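Side-chain contacts in extracellular serine protease (Aeromonas sobria, PDB 3WQB), which cleaves peptide bonds after paired basic residues, one of them lysine, as a calcium-binding, kexin- and furin-like secreted serine protease and a probable virulence factor: residues 230-235 with 239-244; 481-484 with 488-491; 490-495 with 500-505; 514-517 with 523-526; 551-556 with 577-582. The protein carries 1 engineered substitution. All coordinates share one frame; numbering follows the deposited sequence.

Interaction 1: residues 230-235 with 239-244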
# COMPACT_ATOMS: atom_id res chain seq x y z
N LEU A 230 -14.92 5.14 -10.43
CA LEU A 230 -15.55 3.91 -10.91
C LEU A 230 -16.03 3.05 -9.76
O LEU A 230 -15.33 2.91 -8.75
CB LEU A 230 -14.59 3.08 -11.77
CG LEU A 230 -13.96 3.70 -13.01
CD1 LEU A 230 -12.70 4.48 -12.63
CD2 LEU A 230 -13.62 2.58 -14.01
N ASN A 231 -17.21 2.46 -9.92
CA ASN A 231 -17.72 1.46 -8.98
C ASN A 231 -18.66 0.53 -9.72
O ASN A 231 -19.26 0.93 -10.71
CB ASN A 231 -18.45 2.13 -7.80
CG ASN A 231 -19.77 2.78 -8.22
OD1 ASN A 231 -19.79 3.87 -8.78
ND2 ASN A 231 -20.87 2.10 -7.94
N ARG A 232 -18.77 -0.71 -9.24
CA ARG A 232 -19.71 -1.66 -9.82
C ARG A 232 -21.11 -1.31 -9.40
O ARG A 232 -21.36 -0.89 -8.27
CB ARG A 232 -19.38 -3.09 -9.38
CG ARG A 232 -18.02 -3.55 -9.88
CD ARG A 232 -17.83 -5.06 -9.78
NE ARG A 232 -16.63 -5.47 -10.50
CZ ARG A 232 -16.56 -5.60 -11.83
NH1 ARG A 232 -17.64 -5.37 -12.58
NH2 ARG A 232 -15.43 -5.97 -12.41
N THR A 233 -22.04 -1.45 -10.33
CA THR A 233 -23.45 -1.36 -10.01
C THR A 233 -24.01 -2.77 -10.08
O THR A 233 -23.39 -3.66 -10.67
CB THR A 233 -24.19 -0.39 -10.96
OG1 THR A 233 -25.58 -0.31 -10.58
CG2 THR A 233 -24.09 -0.83 -12.41
N GLY A 234 -25.15 -3.00 -9.44
CA GLY A 234 -25.76 -4.31 -9.47
C GLY A 234 -25.60 -5.05 -8.17
O GLY A 234 -25.21 -4.47 -7.15
N ASN A 235 -25.90 -6.34 -8.22
CA ASN A 235 -25.91 -7.18 -7.03
C ASN A 235 -24.91 -8.32 -7.09
O ASN A 235 -25.25 -9.48 -6.80
CB ASN A 235 -27.33 -7.70 -6.77
CG ASN A 235 -28.29 -6.60 -6.34
OD1 ASN A 235 -27.88 -5.56 -5.78
ND2 ASN A 235 -29.58 -6.81 -6.61
N LEU A 239 -17.01 -9.00 -3.22
CA LEU A 239 -15.56 -9.06 -3.42
C LEU A 239 -15.03 -7.65 -3.60
O LEU A 239 -15.72 -6.79 -4.14
CB LEU A 239 -15.27 -9.88 -4.68
CG LEU A 239 -15.64 -11.36 -4.58
CD1 LEU A 239 -15.48 -12.06 -5.91
CD2 LEU A 239 -14.79 -12.06 -3.53
N PRO A 240 -13.78 -7.41 -3.17
CA PRO A 240 -13.25 -6.05 -3.33
C PRO A 240 -13.15 -5.66 -4.80
O PRO A 240 -12.80 -6.47 -5.66
CB PRO A 240 -11.84 -6.17 -2.73
CG PRO A 240 -11.49 -7.62 -2.90
CD PRO A 240 -12.78 -8.33 -2.61
N PHE A 241 -13.46 -4.40 -5.09
CA PHE A 241 -13.23 -3.89 -6.43
C PHE A 241 -11.71 -3.79 -6.63
O PHE A 241 -11.16 -4.26 -7.63
CB PHE A 241 -13.96 -2.56 -6.60
CG PHE A 241 -14.10 -2.09 -8.04
CD1 PHE A 241 -14.36 -2.99 -9.08
CD2 PHE A 241 -14.02 -0.74 -8.34
CE1 PHE A 241 -14.52 -2.54 -10.39
CE2 PHE A 241 -14.18 -0.28 -9.65
CZ PHE A 241 -14.44 -1.18 -10.68
N GLU A 242 -11.03 -3.18 -5.67
CA GLU A 242 -9.57 -3.14 -5.66
C GLU A 242 -9.00 -4.22 -4.75
O GLU A 242 -9.03 -4.11 -3.53
CB GLU A 242 -9.10 -1.77 -5.21
CG GLU A 242 -7.61 -1.58 -5.24
CD GLU A 242 -7.26 -0.14 -5.05
OE1 GLU A 242 -7.15 0.56 -6.08
OE2 GLU A 242 -7.13 0.29 -3.89
N ASN A 243 -8.50 -5.29 -5.37
CA ASN A 243 -7.65 -6.21 -4.67
C ASN A 243 -6.31 -5.52 -4.48
O ASN A 243 -5.82 -4.85 -5.39
CB ASN A 243 -7.51 -7.49 -5.49
CG ASN A 243 -6.74 -8.56 -4.77
OD1 ASN A 243 -5.52 -8.44 -4.59
ND2 ASN A 243 -7.42 -9.62 -4.37
N SER A 244 -5.72 -5.65 -3.29
CA SER A 244 -4.46 -4.98 -2.96
C SER A 244 -3.22 -5.46 -3.72
O SER A 244 -2.15 -4.84 -3.62
CB SER A 244 -4.24 -5.03 -1.45
OG SER A 244 -4.29 -6.35 -0.95
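The ring of Phe241 meets Leu230 at its edge, where Leu230 CB lies in the ring plane 4.0 Å from Phe241 CE2, while Arg232 comes in obliquely at CD1 and CE1. The guanidinium of Arg232 is turned 79° against the ring, and Phe241 CE1 sits over one of its faces, 3.6 Å from Arg232 NE, so the two flat groups are not stacked. The aliphatic part of Arg232 also packs on the ring, with CG 3.7 Å from Phe241 CE1. At the Leu230 corner the main chain joins in, Leu230 O lying 3.5 Å from Phe241 CE2. With CG opposite its own backbone N (chi1 -165°), Phe241 swings its ring out of the 239-244 loop against the strand. The extended Arg232 carries its charge past the ring to Phe507 O and Asn508 O, which accept from NE and NH2, and to a salt bridge with Glu576; these partners fix the guanidinium where Phe241 can pack on it. Strand 228-233 lies between strands 222-225 and 559-565 in a four-stranded antiparallel sheet, which thus joins strands of the subtilisin-family region to two from the P-domain region.

Interaction 2: residues 481-484 with 488-491. With CA (calcium ion), chain D.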
# COMPACT_ATOMS: atom_id res chain seq x y z
N LEU A 481 -0.84 -14.06 -19.27
CA LEU A 481 -1.95 -14.77 -19.89
C LEU A 481 -2.69 -13.84 -20.84
O LEU A 481 -2.59 -12.62 -20.73
CB LEU A 481 -2.90 -15.37 -18.82
CG LEU A 481 -3.61 -14.44 -17.83
CD1 LEU A 481 -4.85 -13.80 -18.46
CD2 LEU A 481 -4.00 -15.23 -16.59
N ASP A 482 -3.44 -14.44 -21.76
CA ASP A 482 -4.39 -13.70 -22.59
C ASP A 482 -5.80 -14.04 -22.16
O ASP A 482 -6.14 -15.21 -21.96
CB ASP A 482 -4.23 -14.07 -24.06
CG ASP A 482 -2.94 -13.55 -24.67
OD1 ASP A 482 -2.33 -12.60 -24.12
OD2 ASP A 482 -2.54 -14.10 -25.72
N HIS A 483 -6.63 -13.00 -22.03
CA HIS A 483 -8.05 -13.17 -21.72
C HIS A 483 -8.76 -11.85 -21.98
O HIS A 483 -8.28 -10.79 -21.59
CB HIS A 483 -8.26 -13.59 -20.27
CG HIS A 483 -9.65 -14.04 -19.96
ND1 HIS A 483 -10.68 -13.15 -19.74
CD2 HIS A 483 -10.18 -15.27 -19.83
CE1 HIS A 483 -11.80 -13.83 -19.51
NE2 HIS A 483 -11.52 -15.12 -19.55
N GLN A 484 -9.91 -11.94 -22.65
CA GLN A 484 -10.63 -10.76 -23.12
C GLN A 484 -11.45 -10.01 -22.06
O GLN A 484 -11.90 -8.89 -22.31
CB GLN A 484 -11.54 -11.13 -24.29
CG GLN A 484 -10.83 -11.59 -25.55
CD GLN A 484 -11.78 -12.24 -26.53
OE1 GLN A 484 -12.70 -12.98 -26.14
NE2 GLN A 484 -11.57 -11.98 -27.82
N ASP A 488 -12.96 -11.64 -14.93
CA ASP A 488 -13.52 -12.98 -14.81
C ASP A 488 -12.58 -13.95 -14.09
O ASP A 488 -13.01 -15.03 -13.68
CB ASP A 488 -13.86 -13.56 -16.18
CG ASP A 488 -15.11 -12.94 -16.79
OD1 ASP A 488 -15.75 -12.10 -16.13
OD2 ASP A 488 -15.43 -13.31 -17.95
N LEU A 489 -11.31 -13.58 -13.96
CA LEU A 489 -10.30 -14.53 -13.51
C LEU A 489 -10.08 -14.57 -12.00
O LEU A 489 -9.91 -13.54 -11.34
CB LEU A 489 -8.98 -14.31 -14.25
CG LEU A 489 -9.04 -14.41 -15.77
CD1 LEU A 489 -7.68 -14.11 -16.33
CD2 LEU A 489 -9.54 -15.78 -16.25
N LEU A 490 -10.11 -15.79 -11.49
CA LEU A 490 -9.73 -16.13 -10.12
C LEU A 490 -8.36 -16.79 -10.20
O LEU A 490 -8.19 -17.81 -10.88
CB LEU A 490 -10.76 -17.09 -9.53
CG LEU A 490 -10.40 -17.83 -8.24
CD1 LEU A 490 -10.39 -16.88 -7.07
CD2 LEU A 490 -11.38 -18.96 -7.98
N ILE A 491 -7.37 -16.20 -9.52
CA ILE A 491 -6.00 -16.73 -9.52
C ILE A 491 -5.63 -17.14 -8.10
O ILE A 491 -5.69 -16.34 -7.17
CB ILE A 491 -5.01 -15.68 -10.08
CG1 ILE A 491 -5.45 -15.22 -11.47
CG2 ILE A 491 -3.57 -16.22 -10.08
CD1 ILE A 491 -4.53 -14.17 -12.12
CA CA D . -15.96 -15.35 -18.95
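His483 meets Asp488 and Leu489 at the calcium site of the P-domain, between the end of strand 471-482 and the start of strand 489-494. Leu489 CD2 lies over one face of the imidazole, 4.0 Å from the ring centroid of His483 and 24° off the normal, a CH-pi contact displaced toward the ring's rim. The other methyl of Leu489 turns to Leu481, and the two side chains meet tip to tip with Leu489 CD1 3.6 Å from Leu481 CD1. Asp488 crosses the histidine at about a right angle, its CB 3.9 Å from His483 CE1 and its carboxylate plane turned 75° from the ring. Asp488 OD2 binds the calcium ion at 2.3 Å, while OD1 is held by salt bridges to Arg559 and Arg485. The His483 ring leaves beside its carbonyl carbon (chi1 -168°) and heads for the metal site, where NE2 hydrogen-bonds Asp553, itself a calcium ligand; the histidine is therefore a second-shell residue, with Leu489 against one face. Around the contact, strand 545-553 runs beside strand 489-494 and packs on Leu489 through Val551 and Asp553, and strand 527-535 covers Leu481 through Leu528.

Interaction 3: residues 490-495 with 500-505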
# COMPACT_ATOMS: atom_id res chain seq x y z
N LEU A 490 -10.11 -15.79 -11.49
CA LEU A 490 -9.73 -16.13 -10.12
C LEU A 490 -8.36 -16.79 -10.20
O LEU A 490 -8.19 -17.81 -10.88
CB LEU A 490 -10.76 -17.09 -9.53
CG LEU A 490 -10.40 -17.83 -8.24
CD1 LEU A 490 -10.39 -16.88 -7.07
CD2 LEU A 490 -11.38 -18.96 -7.98
N ILE A 491 -7.37 -16.20 -9.52
CA ILE A 491 -6.00 -16.73 -9.52
C ILE A 491 -5.63 -17.14 -8.10
O ILE A 491 -5.69 -16.34 -7.17
CB ILE A 491 -5.01 -15.68 -10.08
CG1 ILE A 491 -5.45 -15.22 -11.47
CG2 ILE A 491 -3.57 -16.22 -10.08
CD1 ILE A 491 -4.53 -14.17 -12.12
N GLU A 492 -5.24 -18.41 -7.96
CA GLU A 492 -4.97 -19.01 -6.65
C GLU A 492 -3.66 -19.79 -6.69
O GLU A 492 -3.28 -20.33 -7.72
CB GLU A 492 -6.14 -19.93 -6.29
CG GLU A 492 -6.28 -20.33 -4.83
CD GLU A 492 -7.68 -20.86 -4.47
OE1 GLU A 492 -7.86 -21.29 -3.31
OE2 GLU A 492 -8.60 -20.84 -5.32
N LEU A 493 -2.99 -19.85 -5.55
CA LEU A 493 -1.73 -20.57 -5.41
C LEU A 493 -1.83 -21.60 -4.30
O LEU A 493 -2.41 -21.33 -3.24
CB LEU A 493 -0.60 -19.59 -5.11
CG LEU A 493 0.84 -20.13 -5.08
CD1 LEU A 493 1.27 -20.62 -6.46
CD2 LEU A 493 1.81 -19.08 -4.56
N VAL A 494 -1.28 -22.79 -4.55
CA VAL A 494 -1.33 -23.90 -3.60
C VAL A 494 0.10 -24.32 -3.23
O VAL A 494 0.94 -24.54 -4.11
CB VAL A 494 -2.10 -25.12 -4.18
CG1 VAL A 494 -2.34 -26.19 -3.11
CG2 VAL A 494 -3.45 -24.71 -4.80
N SER A 495 0.38 -24.42 -1.93
CA SER A 495 1.71 -24.80 -1.45
C SER A 495 1.87 -26.33 -1.37
O SER A 495 0.88 -27.06 -1.47
CB SER A 495 1.96 -24.18 -0.08
OG SER A 495 1.22 -24.85 0.93
N ARG A 500 -3.91 -23.05 0.51
CA ARG A 500 -4.32 -22.27 -0.65
C ARG A 500 -4.35 -20.78 -0.34
O ARG A 500 -4.65 -20.38 0.80
CB ARG A 500 -5.72 -22.71 -1.11
CG ARG A 500 -5.80 -24.17 -1.50
CD ARG A 500 -7.25 -24.57 -1.75
NE ARG A 500 -7.77 -23.97 -2.98
CZ ARG A 500 -7.62 -24.50 -4.19
NH1 ARG A 500 -6.98 -25.66 -4.35
NH2 ARG A 500 -8.13 -23.88 -5.24
N SER A 501 -4.07 -19.96 -1.36
CA SER A 501 -4.13 -18.51 -1.21
C SER A 501 -4.64 -17.89 -2.50
O SER A 501 -4.05 -18.10 -3.57
CB SER A 501 -2.73 -17.97 -0.92
OG SER A 501 -2.74 -16.56 -0.77
N ILE A 502 -5.74 -17.14 -2.41
CA ILE A 502 -6.26 -16.43 -3.57
C ILE A 502 -5.42 -15.18 -3.80
O ILE A 502 -5.43 -14.25 -2.99
CB ILE A 502 -7.76 -16.12 -3.41
CG1 ILE A 502 -8.55 -17.44 -3.41
CG2 ILE A 502 -8.24 -15.17 -4.50
CD1 ILE A 502 -9.99 -17.32 -2.93
N LEU A 503 -4.66 -15.18 -4.89
CA LEU A 503 -3.76 -14.08 -5.24
C LEU A 503 -4.51 -12.93 -5.89
O LEU A 503 -4.21 -11.76 -5.65
CB LEU A 503 -2.66 -14.54 -6.19
CG LEU A 503 -1.79 -15.70 -5.73
CD1 LEU A 503 -0.78 -16.02 -6.81
CD2 LEU A 503 -1.11 -15.38 -4.41
N LEU A 504 -5.49 -13.27 -6.71
CA LEU A 504 -6.35 -12.28 -7.32
C LEU A 504 -7.78 -12.77 -7.31
O LEU A 504 -8.11 -13.80 -7.90
CB LEU A 504 -5.88 -11.93 -8.74
CG LEU A 504 -6.63 -10.79 -9.45
CD1 LEU A 504 -6.55 -9.47 -8.65
CD2 LEU A 504 -6.11 -10.62 -10.88
N SER A 505 -8.61 -12.05 -6.57
CA SER A 505 -10.03 -12.31 -6.50
C SER A 505 -10.70 -11.74 -7.75
O SER A 505 -10.25 -10.73 -8.29
CB SER A 505 -10.59 -11.70 -5.22
OG SER A 505 -10.21 -10.33 -5.08
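Strands 490-494 and 500-502 run antiparallel at 154° as the arms of a beta hairpin, and a classic bulge sets Leu503 and Leu504 together opposite Ile491. Ile491 O therefore takes two donors, Leu503 N at 2.8 Å and Leu504 N at 3.1 Å, the first bond bent to 133°. Beyond the bulge Leu493 and Ser501 form a regular hydrogen-bonded pair. On the sheet face that carries Ile491, Leu493 and Leu504 the contact is mainly apolar: CB of Ile491 lies 4.1 Å from CB of Leu504, and Leu503 CD1 touches Leu493 CB at 4.0 Å. The opposite face carries the charged pair, among Ile502 and Val494. Here the chain of Glu492 stays extended past CG and passes Ile502 CG1, 3.7 Å from Glu492 CD, to reach Arg500, which bends back at chi3 (71°). Arg500 NE donates to Glu492 OE1 at 2.7 Å from well above the carboxylate plane, the two flat groups standing almost perpendicular, and the second bond, NH2 to OE2, is weak. Val494 CG2 lies over one face of the guanidinium, 3.7 Å from Arg500 NH1. With Glu550 as a further salt-bridge partner of Arg500, the arginine serves two acids; this probably favours the ionised form of buried Glu492 and ties the hairpin to strand 545-553 by charge as well as by backbone bonds.

Interaction 4: residues 514-517 with 523-526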
# COMPACT_ATOMS: atom_id res chain seq x y z
N SER A 514 -12.78 -3.15 -21.34
CA SER A 514 -14.10 -2.63 -21.66
C SER A 514 -14.08 -1.11 -21.85
O SER A 514 -14.71 -0.58 -22.77
CB SER A 514 -15.12 -3.02 -20.58
OG SER A 514 -15.30 -4.42 -20.57
N LEU A 515 -13.32 -0.42 -21.00
CA LEU A 515 -13.21 1.03 -21.10
C LEU A 515 -12.56 1.43 -22.42
O LEU A 515 -13.04 2.35 -23.10
CB LEU A 515 -12.43 1.61 -19.91
CG LEU A 515 -12.43 3.14 -19.77
CD1 LEU A 515 -13.84 3.71 -19.60
CD2 LEU A 515 -11.54 3.53 -18.61
N ASP A 516 -11.50 0.72 -22.80
CA ASP A 516 -10.82 0.95 -24.08
C ASP A 516 -11.76 0.75 -25.26
O ASP A 516 -11.78 1.58 -26.17
CB ASP A 516 -9.60 0.04 -24.22
CG ASP A 516 -8.34 0.63 -23.60
OD1 ASP A 516 -8.43 1.66 -22.89
OD2 ASP A 516 -7.26 0.06 -23.83
N GLN A 517 -12.54 -0.32 -25.23
CA GLN A 517 -13.50 -0.60 -26.30
C GLN A 517 -14.54 0.52 -26.45
O GLN A 517 -14.83 0.97 -27.56
CB GLN A 517 -14.17 -1.96 -26.10
CG GLN A 517 -15.07 -2.41 -27.26
CD GLN A 517 -14.36 -2.44 -28.60
OE1 GLN A 517 -14.81 -1.81 -29.56
NE2 GLN A 517 -13.25 -3.16 -28.68
N VAL A 523 -8.82 -2.42 -28.14
CA VAL A 523 -8.36 -2.85 -26.82
C VAL A 523 -6.84 -2.97 -26.78
O VAL A 523 -6.24 -3.74 -27.53
CB VAL A 523 -8.99 -4.22 -26.41
CG1 VAL A 523 -8.47 -4.67 -25.06
CG2 VAL A 523 -10.51 -4.14 -26.40
N ARG A 524 -6.22 -2.20 -25.88
CA ARG A 524 -4.77 -2.23 -25.72
C ARG A 524 -4.29 -3.44 -24.91
O ARG A 524 -3.22 -3.99 -25.17
CB ARG A 524 -4.28 -0.93 -25.07
CG ARG A 524 -4.55 0.32 -25.91
CD ARG A 524 -4.06 1.59 -25.24
NE ARG A 524 -5.05 2.17 -24.33
CZ ARG A 524 -4.93 2.22 -23.01
NH1 ARG A 524 -3.85 1.74 -22.41
NH2 ARG A 524 -5.89 2.77 -22.28
N THR A 525 -5.10 -3.85 -23.93
CA THR A 525 -4.73 -4.93 -23.01
C THR A 525 -5.20 -6.31 -23.50
O THR A 525 -6.40 -6.58 -23.57
CB THR A 525 -5.27 -4.65 -21.59
OG1 THR A 525 -4.65 -3.46 -21.08
CG2 THR A 525 -4.97 -5.81 -20.64
N LYS A 526 -4.23 -7.16 -23.83
CA LYS A 526 -4.48 -8.52 -24.29
C LYS A 526 -4.71 -9.44 -23.10
O LYS A 526 -5.37 -10.49 -23.22
CB LYS A 526 -3.27 -9.04 -25.06
CG LYS A 526 -3.09 -8.45 -26.45
CD LYS A 526 -2.18 -9.34 -27.28
CE LYS A 526 -2.83 -10.70 -27.55
NZ LYS A 526 -1.83 -11.79 -27.68
O HOH W 1 -7.23 -2.23 -22.41
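Asp516, on helix 512-520, and Arg524, in the loop that follows, form the tight half of this contact, whereas Gln517 and Val523 make its looser, exposed edge. The carboxylate of Asp516 is engaged at both oxygens. OD1 forms a salt bridge with Arg524 NH2 at 2.8 Å, and OD2 accepts a nearly straight bond (160°) from the backbone N of Arg524 at 3.2 Å, using the lone pair that points away from OD1. That same OD2 sits over one face of the guanidinium near its rim, 3.3 Å from Arg524 CZ, with the two planes 51° apart. The fold-back is set by a bend in the arginine at chi3 (-87°), which turns a face of the guanidinium to OD2 and brings NH2 to OD1 of the carboxylate that its own main chain already binds. A water bridges Asp516 OD2 (2.7 Å) and Thr525 N (3.1 Å), accepting from the latter and linking the acid to one further backbone amide. On the loose side Gln517, bent at chi2, merely crosses Val523 at about a right angle, with NE2 3.7 Å from Val523 CG2. Another protein chain of the assembly packs on Leu515 and, through its backbone, on Arg524, so the charged pair lies beside a subunit contact. One aspartate thus gathers a side-chain cation, a main-chain N-H and a water, pinning the turn after the helix against the helix itself; such surroundings would be expected to keep Asp516 ionised.

Interaction 5: residues 551-556 with 577-582. With CA (calcium ion), chain D.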
# COMPACT_ATOMS: atom_id res chain seq x y z
N VAL A 551 -5.89 -20.93 -12.35
CA VAL A 551 -6.59 -19.79 -12.94
C VAL A 551 -7.92 -20.28 -13.50
O VAL A 551 -7.93 -21.25 -14.26
CB VAL A 551 -5.76 -19.13 -14.07
CG1 VAL A 551 -6.52 -17.98 -14.72
CG2 VAL A 551 -4.40 -18.67 -13.56
N THR A 552 -9.02 -19.64 -13.11
CA THR A 552 -10.35 -20.03 -13.59
C THR A 552 -11.12 -18.80 -14.04
O THR A 552 -11.09 -17.76 -13.38
CB THR A 552 -11.18 -20.71 -12.47
OG1 THR A 552 -10.40 -21.70 -11.81
CG2 THR A 552 -12.41 -21.38 -13.06
N ASP A 553 -11.81 -18.92 -15.17
CA ASP A 553 -12.79 -17.93 -15.60
C ASP A 553 -14.12 -18.31 -14.94
O ASP A 553 -14.66 -19.39 -15.19
CB ASP A 553 -12.87 -17.93 -17.14
CG ASP A 553 -13.96 -17.01 -17.70
OD1 ASP A 553 -15.00 -16.76 -17.05
OD2 ASP A 553 -13.78 -16.54 -18.84
N VAL A 554 -14.62 -17.44 -14.07
CA VAL A 554 -15.75 -17.78 -13.21
C VAL A 554 -17.02 -16.97 -13.51
O VAL A 554 -17.88 -16.82 -12.63
CB VAL A 554 -15.39 -17.64 -11.69
CG1 VAL A 554 -14.25 -18.59 -11.31
CG2 VAL A 554 -15.07 -16.19 -11.31
N ALA A 555 -17.14 -16.44 -14.72
CA ALA A 555 -18.33 -15.66 -15.07
C ALA A 555 -18.57 -15.56 -16.56
O ALA A 555 -17.64 -15.33 -17.33
CB ALA A 555 -18.22 -14.25 -14.48
N ASN A 556 -19.84 -15.70 -16.95
CA ASN A 556 -20.22 -15.40 -18.32
C ASN A 556 -21.34 -14.36 -18.42
O ASN A 556 -21.74 -13.98 -19.52
CB ASN A 556 -20.57 -16.67 -19.12
CG ASN A 556 -21.71 -17.46 -18.50
OD1 ASN A 556 -22.28 -17.10 -17.48
ND2 ASN A 556 -22.03 -18.58 -19.14
N ARG A 577 -18.47 -6.95 -21.46
CA ARG A 577 -18.99 -8.04 -22.28
C ARG A 577 -18.15 -9.29 -22.06
O ARG A 577 -16.92 -9.23 -22.01
CB ARG A 577 -18.98 -7.64 -23.76
CG ARG A 577 -19.57 -6.26 -24.04
CD ARG A 577 -21.05 -6.34 -24.38
NE ARG A 577 -21.73 -5.06 -24.20
CZ ARG A 577 -21.68 -4.03 -25.05
NH1 ARG A 577 -20.98 -4.12 -26.18
NH2 ARG A 577 -22.34 -2.91 -24.78
N ASN A 578 -18.82 -10.42 -21.90
CA ASN A 578 -18.11 -11.69 -21.71
C ASN A 578 -17.11 -11.99 -22.83
O ASN A 578 -17.34 -11.64 -23.99
CB ASN A 578 -19.11 -12.84 -21.56
CG ASN A 578 -18.45 -14.12 -21.08
OD1 ASN A 578 -17.57 -14.10 -20.22
ND2 ASN A 578 -18.87 -15.24 -21.65
N ASN A 579 -15.98 -12.60 -22.47
CA ASN A 579 -15.03 -13.05 -23.49
C ASN A 579 -15.69 -14.00 -24.47
O ASN A 579 -16.36 -14.95 -24.08
CB ASN A 579 -13.79 -13.70 -22.85
CG ASN A 579 -14.15 -14.81 -21.88
OD1 ASN A 579 -14.80 -14.58 -20.87
ND2 ASN A 579 -13.71 -16.03 -22.18
N ARG A 580 -15.49 -13.73 -25.76
CA ARG A 580 -16.03 -14.55 -26.83
C ARG A 580 -15.21 -15.83 -27.05
O ARG A 580 -15.73 -16.84 -27.52
CB ARG A 580 -16.07 -13.72 -28.12
CG ARG A 580 -16.68 -14.43 -29.32
CD ARG A 580 -17.99 -13.80 -29.78
NE ARG A 580 -18.49 -14.46 -30.98
CZ ARG A 580 -18.00 -14.30 -32.21
NH1 ARG A 580 -16.98 -13.49 -32.44
NH2 ARG A 580 -18.54 -14.97 -33.23
N GLN A 581 -13.92 -15.76 -26.73
CA GLN A 581 -12.99 -16.86 -26.92
C GLN A 581 -12.41 -17.31 -25.57
O GLN A 581 -12.40 -16.52 -24.61
CB GLN A 581 -11.84 -16.43 -27.84
CG GLN A 581 -12.11 -16.52 -29.35
CD GLN A 581 -13.00 -15.41 -29.89
OE1 GLN A 581 -12.76 -14.22 -29.67
NE2 GLN A 581 -14.03 -15.80 -30.63
N PRO A 582 -11.93 -18.57 -25.49
CA PRO A 582 -11.17 -18.96 -24.31
C PRO A 582 -9.89 -18.13 -24.16
O PRO A 582 -9.34 -17.63 -25.14
CB PRO A 582 -10.81 -20.43 -24.57
CG PRO A 582 -11.03 -20.63 -26.05
CD PRO A 582 -12.13 -19.70 -26.42
CA CA D . -15.96 -15.35 -18.95
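Asp553 and Asn579 approach from opposite directions and bring their oxygens together at one calcium ion, the carboxylate and amide planes 43° apart. Asp553 OD2 and Asn579 OD1 are 3.0 Å from each other, a spacing that reflects shared metal binding rather than a hydrogen bond. The carboxylate binds the ion with both oxygens, OD2 at 2.5 Å from the calcium, while Asn579 OD1 binds it at 2.4 Å. Two residues on from Asp553, the carbonyl O of Ala555 adds a ligand, 2.3 Å from the calcium. An Asx turn holds the Asp553 carboxylate in place: Ala555 N donates to Asp553 OD1 at 3.2 Å and 173°, nearly along the C-O axis of the acceptor. Asn579 is fixed from its other end, since ND2 gives a straight bond (173°) to Gln581 O at 2.8 Å, which sets the rotation of the amide so that its oxygen faces the metal. Asn578 is a further ligand, and its side chain also packs against Asn556. Asp454 and Asp488 complete the site; with three acids around it the ion probably offsets a cluster of negative charge that would otherwise repel. His483 hydrogen-bonds Asp553 as a second-shell partner. In the P-domain the site thus ties the end of strand 545-553, which runs beside strand 489-494, to the loop that leads from strand 571-576 into strand 583-595.

In the fold
Interactions 2 and 3 are buried and share strand 489-494, one mostly apolar around an imidazole, the other a hairpin with a charged pair on one face. Interaction 5 reaches the same sheet through strand 545-553 and lies nearest to interaction 2, their centres about 7 Å apart; both contribute to one calcium site, so metal ligation adds to packing at that end of the sheet. Interaction 4 is at the surface, relies on a salt bridge and water, and touches interaction 2 through the Asp482–Lys526 salt bridge. Interaction 1, partly buried, belongs to the subtilisin-like protease region, yet Asn243 hydrogen-bonds Ser505 of interaction 3, linking it to the P-domain region.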